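Local coordinates for ABC transporter periplasmic peptide-binding protein (Pseudoalteromonas, PDB 4QFL), which binds dipeptides such as Ala-Phe in the periplasm, probably delivering them to an ABC transporter for uptake, at residues S66-P69 with V70-E73; K83-D87 with G88-T92. All coordinates share one frame; numbering follows the deposited sequence.

Contact 1 of 2, residues S66-P69 with V70-E73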
ATOM      1  N   SER A  66      -3.372   7.119  14.504  1.00 17.64           N
ATOM      2  CA  SER A  66      -3.378   5.799  13.896  1.00 18.83           C
ATOM      3  C   SER A  66      -4.766   5.179  14.042  1.00 18.50           C
ATOM      4  O   SER A  66      -5.677   5.799  14.578  1.00 17.42           O
ATOM      5  CB  SER A  66      -2.303   4.898  14.526  1.00 19.62           C
ATOM      6  OG  SER A  66      -2.506   4.726  15.925  1.00 20.04           O
ATOM      7  N   ILE A  67      -4.924   3.957  13.550  1.00 18.89           N
ATOM      8  CA  ILE A  67      -6.183   3.244  13.679  1.00 16.94           C
ATOM      9  C   ILE A  67      -5.955   1.956  14.461  1.00 20.13           C
ATOM     10  O   ILE A  67      -5.123   1.126  14.090  1.00 21.60           O
ATOM     11  CB  ILE A  67      -6.760   2.915  12.308  1.00 18.09           C
ATOM     12  CG1 ILE A  67      -7.032   4.214  11.549  1.00 21.67           C
ATOM     13  CG2 ILE A  67      -8.021   2.076  12.446  1.00 19.07           C
ATOM     14  CD1 ILE A  67      -7.382   4.033  10.086  1.00 17.73           C
ATOM     15  N   ASP A  68      -6.681   1.781  15.557  1.00 19.24           N
ATOM     16  CA  ASP A  68      -6.516   0.567  16.330  1.00 20.92           C
ATOM     17  C   ASP A  68      -6.895  -0.627  15.457  1.00 19.36           C
ATOM     18  O   ASP A  68      -7.931  -0.599  14.800  1.00 20.90           O
ATOM     19  CB  ASP A  68      -7.376   0.621  17.582  1.00 21.70           C
ATOM     20  CG  ASP A  68      -7.017  -0.463  18.561  1.00 22.41           C
ATOM     21  OD1 ASP A  68      -7.477  -1.595  18.377  1.00 22.41           O
ATOM     22  OD2 ASP A  68      -6.253  -0.194  19.503  1.00 27.75           O
ATOM     23  N   PRO A  69      -6.057  -1.676  15.439  1.00 19.75           N
ATOM     24  CA  PRO A  69      -6.287  -2.817  14.545  1.00 17.99           C
ATOM     25  C   PRO A  69      -7.484  -3.637  14.981  1.00 20.17           C
ATOM     26  O   PRO A  69      -8.062  -4.371  14.181  1.00 23.64           O
ATOM     27  CB  PRO A  69      -5.022  -3.648  14.712  1.00 19.70           C
ATOM     28  CG  PRO A  69      -4.559  -3.348  16.076  1.00 22.50           C
ATOM     29  CD  PRO A  69      -4.923  -1.909  16.344  1.00 20.86           C
ATOM     30  N   VAL A  70      -7.851  -3.501  16.249  1.00 20.85           N
ATOM     31  CA  VAL A  70      -8.920  -4.309  16.821  1.00 21.76           C
ATOM     32  C   VAL A  70     -10.256  -3.585  16.937  1.00 19.16           C
ATOM     33  O   VAL A  70     -11.297  -4.156  16.641  1.00 22.93           O
ATOM     34  CB  VAL A  70      -8.515  -4.865  18.202  1.00 22.32           C
ATOM     35  CG1 VAL A  70      -9.666  -5.655  18.809  1.00 25.39           C
ATOM     36  CG2 VAL A  70      -7.271  -5.733  18.077  1.00 21.75           C
ATOM     37  N   THR A  71     -10.239  -2.336  17.381  1.00 18.65           N
ATOM     38  CA  THR A  71     -11.476  -1.583  17.539  1.00 21.37           C
ATOM     39  C   THR A  71     -11.685  -0.657  16.361  1.00 23.26           C
ATOM     40  O   THR A  71     -12.792  -0.168  16.128  1.00 23.57           O
ATOM     41  CB  THR A  71     -11.443  -0.723  18.803  1.00 23.25           C
ATOM     42  OG1 THR A  71     -10.514   0.351  18.620  1.00 22.16           O
ATOM     43  CG2 THR A  71     -11.011  -1.556  19.999  1.00 20.42           C
ATOM     44  N   ALA A  72     -10.609  -0.417  15.620  1.00 22.69           N
ATOM     45  CA  ALA A  72     -10.622   0.538  14.520  1.00 21.55           C
ATOM     46  C   ALA A  72     -10.898   1.974  14.977  1.00 24.83           C
ATOM     47  O   ALA A  72     -11.145   2.853  14.147  1.00 24.79           O
ATOM     48  CB  ALA A  72     -11.618   0.112  13.458  1.00 27.16           C
ATOM     49  N   GLU A  73     -10.855   2.218  16.286  1.00 26.04           N
ATOM     50  CA  GLU A  73     -10.921   3.589  16.783  1.00 23.79           C
ATOM     51  C   GLU A  73      -9.630   4.300  16.416  1.00 22.76           C
ATOM     52  O   GLU A  73      -8.578   3.669  16.325  1.00 21.63           O
ATOM     53  CB  GLU A  73     -11.100   3.628  18.298  1.00 22.48           C
ATOM     54  CG  GLU A  73     -12.222   2.754  18.839  1.00 30.48           C
ATOM     55  CD  GLU A  73     -13.623   3.313  18.578  1.00 39.43           C
ATOM     56  OE1 GLU A  73     -14.591   2.794  19.186  1.00 44.20           O
ATOM     57  OE2 GLU A  73     -13.766   4.261  17.772  1.00 41.54           O
TER
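With D68 turned so that CG stands anti to the backbone N (chi1 -167°), its carboxylate folds back over the following bend and OD1 meets the amides of V70 and T71. The V70 N to D68 OD1 bond measures 2.9 Å and closes an Asx turn; T71 N adds a straighter bond at 3.0 Å to D68 OD1. The two N-H groups come from opposite faces of the carboxylate plane, both on its anti side, so one oxygen of this short acceptor side chain gathers two successive amides and sets the curve of the loop. P69 suits the next position because its ring restricts phi, near -70° here, to a value that fits the bend. T71 has OG1 between its own N and carbonyl carbon (chi1 70°), where it takes the E73 N-H at 3.0 Å, an ST turn, while OG1 also lies against D68 CB. The mouth of the loop is shut by D68 N to E73 O at 2.8 Å, almost straight, and A72 N adds a weak bond to D68 O. I67 CG2 lies over A72, and the buried I67 side chain also touches A179, T437, P438 and F524. The loop thus joins strands 65-67 and 74-76, a two-stranded antiparallel hairpin in which S66 pairs with K75 through the backbone.

Contact 2 of 2, residues K83-D87 with G88-T92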
ATOM      1  N   LYS A  83     -10.935  16.997  16.292  1.00 25.89           N
ATOM      2  CA  LYS A  83     -12.334  17.407  16.312  1.00 27.51           C
ATOM      3  C   LYS A  83     -12.822  17.736  14.912  1.00 26.67           C
ATOM      4  O   LYS A  83     -12.174  18.482  14.186  1.00 26.03           O
ATOM      5  CB  LYS A  83     -12.504  18.635  17.217  1.00 28.07           C
ATOM      6  CG  LYS A  83     -13.928  18.880  17.717  1.00 34.62           C
ATOM      7  CD  LYS A  83     -14.789  19.686  16.746  1.00 34.70           C
ATOM      8  CE  LYS A  83     -16.223  19.818  17.282  1.00 34.21           C
ATOM      9  NZ  LYS A  83     -17.127  20.692  16.464  1.00 37.85           N
ATOM     10  N   ILE A  84     -13.965  17.186  14.533  1.00 25.97           N
ATOM     11  CA  ILE A  84     -14.539  17.515  13.246  1.00 24.90           C
ATOM     12  C   ILE A  84     -15.748  18.403  13.460  1.00 28.88           C
ATOM     13  O   ILE A  84     -16.618  18.095  14.277  1.00 30.37           O
ATOM     14  CB  ILE A  84     -14.974  16.264  12.493  1.00 27.19           C
ATOM     15  CG1 ILE A  84     -13.836  15.250  12.459  1.00 26.04           C
ATOM     16  CG2 ILE A  84     -15.416  16.630  11.078  1.00 26.84           C
ATOM     17  CD1 ILE A  84     -14.109  14.100  11.544  1.00 27.38           C
ATOM     18  N   SER A  85     -15.801  19.508  12.728  1.00 27.18           N
ATOM     19  CA  SER A  85     -16.892  20.458  12.884  1.00 28.23           C
ATOM     20  C   SER A  85     -18.206  19.838  12.440  1.00 31.09           C
ATOM     21  O   SER A  85     -18.224  18.818  11.757  1.00 29.76           O
ATOM     22  CB  SER A  85     -16.619  21.720  12.084  1.00 27.12           C
ATOM     23  OG  SER A  85     -16.475  21.409  10.708  1.00 30.42           O
ATOM     24  N   LYS A  86     -19.309  20.458  12.835  1.00 32.69           N
ATOM     25  CA  LYS A  86     -20.633  19.956  12.490  1.00 34.30           C
ATOM     26  C   LYS A  86     -20.756  19.653  11.006  1.00 29.64           C
ATOM     27  O   LYS A  86     -21.342  18.642  10.620  1.00 29.54           O
ATOM     28  CB  LYS A  86     -21.713  20.961  12.903  1.00 36.14           C
ATOM     29  CG  LYS A  86     -22.086  20.930  14.389  1.00 42.80           C
ATOM     30  CD  LYS A  86     -20.863  21.065  15.290  1.00 42.94           C
ATOM     31  CE  LYS A  86     -20.675  19.814  16.145  1.00 44.80           C
ATOM     32  NZ  LYS A  86     -20.684  18.561  15.327  1.00 42.38           N
ATOM     33  N   ASP A  87     -20.202  20.530  10.174  1.00 29.72           N
ATOM     34  CA  ASP A  87     -20.326  20.381   8.722  1.00 29.61           C
ATOM     35  C   ASP A  87     -19.237  19.525   8.052  1.00 31.46           C
ATOM     36  O   ASP A  87     -19.301  19.260   6.851  1.00 33.43           O
ATOM     37  CB  ASP A  87     -20.448  21.751   8.044  1.00 29.30           C
ATOM     38  CG  ASP A  87     -19.146  22.545   8.059  1.00 31.16           C
ATOM     39  OD1 ASP A  87     -18.164  22.111   8.698  1.00 32.44           O
ATOM     40  OD2 ASP A  87     -19.111  23.618   7.416  1.00 34.83           O
ATOM     41  N   GLY A  88     -18.245  19.089   8.826  1.00 32.45           N
ATOM     42  CA  GLY A  88     -17.225  18.177   8.330  1.00 27.80           C
ATOM     43  C   GLY A  88     -16.133  18.836   7.507  1.00 27.53           C
ATOM     44  O   GLY A  88     -15.315  18.152   6.887  1.00 27.62           O
ATOM     45  N   LYS A  89     -16.108  20.166   7.502  1.00 27.22           N
ATOM     46  CA  LYS A  89     -15.170  20.901   6.661  1.00 26.16           C
ATOM     47  C   LYS A  89     -14.015  21.511   7.445  1.00 24.09           C
ATOM     48  O   LYS A  89     -13.143  22.154   6.875  1.00 25.77           O
ATOM     49  CB  LYS A  89     -15.901  21.984   5.875  1.00 27.50           C
ATOM     50  CG  LYS A  89     -17.079  21.464   5.088  1.00 27.57           C
ATOM     51  CD  LYS A  89     -17.680  22.548   4.215  1.00 29.35           C
ATOM     52  CE  LYS A  89     -16.800  22.835   3.016  1.00 28.46           C
ATOM     53  NZ  LYS A  89     -17.426  23.830   2.106  1.00 33.26           N
ATOM     54  N   SER A  90     -14.021  21.317   8.754  1.00 23.48           N
ATOM     55  CA  SER A  90     -12.914  21.763   9.591  1.00 25.02           C
ATOM     56  C   SER A  90     -12.530  20.661  10.565  1.00 25.38           C
ATOM     57  O   SER A  90     -13.373  20.150  11.300  1.00 26.44           O
ATOM     58  CB  SER A  90     -13.282  23.034  10.365  1.00 28.21           C
ATOM     59  OG  SER A  90     -13.587  24.100   9.479  1.00 27.14           O
ATOM     60  N   VAL A  91     -11.256  20.289  10.557  1.00 24.41           N
ATOM     61  CA  VAL A  91     -10.753  19.300  11.493  1.00 21.11           C
ATOM     62  C   VAL A  91      -9.609  19.924  12.284  1.00 22.65           C
ATOM     63  O   VAL A  91      -8.605  20.358  11.722  1.00 21.62           O
ATOM     64  CB  VAL A  91     -10.284  18.002  10.781  1.00 23.53           C
ATOM     65  CG1 VAL A  91     -10.054  16.879  11.794  1.00 21.13           C
ATOM     66  CG2 VAL A  91     -11.292  17.571   9.721  1.00 22.98           C
ATOM     67  N   THR A  92      -9.782  19.982  13.596  1.00 26.16           N
ATOM     68  CA  THR A  92      -8.802  20.570  14.484  1.00 22.13           C
ATOM     69  C   THR A  92      -8.007  19.466  15.149  1.00 20.90           C
ATOM     70  O   THR A  92      -8.573  18.543  15.738  1.00 23.87           O
ATOM     71  CB  THR A  92      -9.505  21.408  15.559  1.00 23.68           C
ATOM     72  OG1 THR A  92     -10.238  22.465  14.931  1.00 25.58           O
ATOM     73  CG2 THR A  92      -8.506  22.002  16.531  1.00 23.71           C
TER
HETATM   74  O   HOH W   1     -12.650  21.528  13.776  1.00 28.46           O
HETATM   75  O   HOH W   2     -16.533  24.459   8.908  1.00 32.28           O
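The D87 carboxylate carries on one face the K89 amide and the methylenes CG and CD of K89, whose side chain crosses it at about a right angle. K89 N reaches D87 OD1 at 3.1 Å from well above the plane, while S85 OG approaches the same oxygen nearly head-on along the C-O bond and donates to it at 2.7 Å. Water 2 donates a further hydrogen bond to OD1 and another to S90 OG, whose stronger partner is E166. S85 is the link across the turn: with OG between its backbone N and carbonyl carbon (chi1 60°), the hydroxyl donates a hydrogen bond to D87 OD1 and still accepts one from S90 N at 3.1 Å. Without the hydroxyl, as with an alanine here, S90 N would probably lose this acceptor and the D87 carboxylate would be freer to turn. The backbone makes a type I turn from S85 to G88, closed by G88 N to S85 O. Glycine suits its end, because phi is 79° and a CB would press on D87 O; its CA lies 3.6 Å from I84 CG2. Beyond the turn, S85 N bonds to S90 O at 2.9 Å, and K83 and T92 form an antiparallel hydrogen-bonded pair, with water 1 bridging K83 O and T92 OG1. On the face of the sheet away from the K83 and T92 side chains, I84 and V91, a non-hydrogen-bonded pair, lie side by side with CG1 atoms 4.2 Å apart, as branched apolar residues do well in strands. This hairpin sits at the margin of a four-stranded antiparallel sheet: strand 79-84 is outermost, strand 90-95 pairs next with 162-167, and V91 packs on F174 and L175 of helix 174-178.

In the fold
Contact 1 closes before contact 2 opens, and a short run of chain containing strand 74-76 and the start of strand 79-84 leads from one to the other. Both are turns at the ends of antiparallel hairpins, but in separate sheets, one of two strands and one of four. The centres of contact 1 and contact 2 lie about 21 Å apart. The nearest atoms of contact 1 and contact 2 are about 12 Å apart, and both contacts lie on the same side of the chain's centre. Contact 1 is the more central, the I67 side chain being about 12 Å from the bound alanine and touching T437, next to D436 of that pocket. Contact 2 belongs to the periphery, where its hairpin edges a sheet rather than lining the dipeptide site.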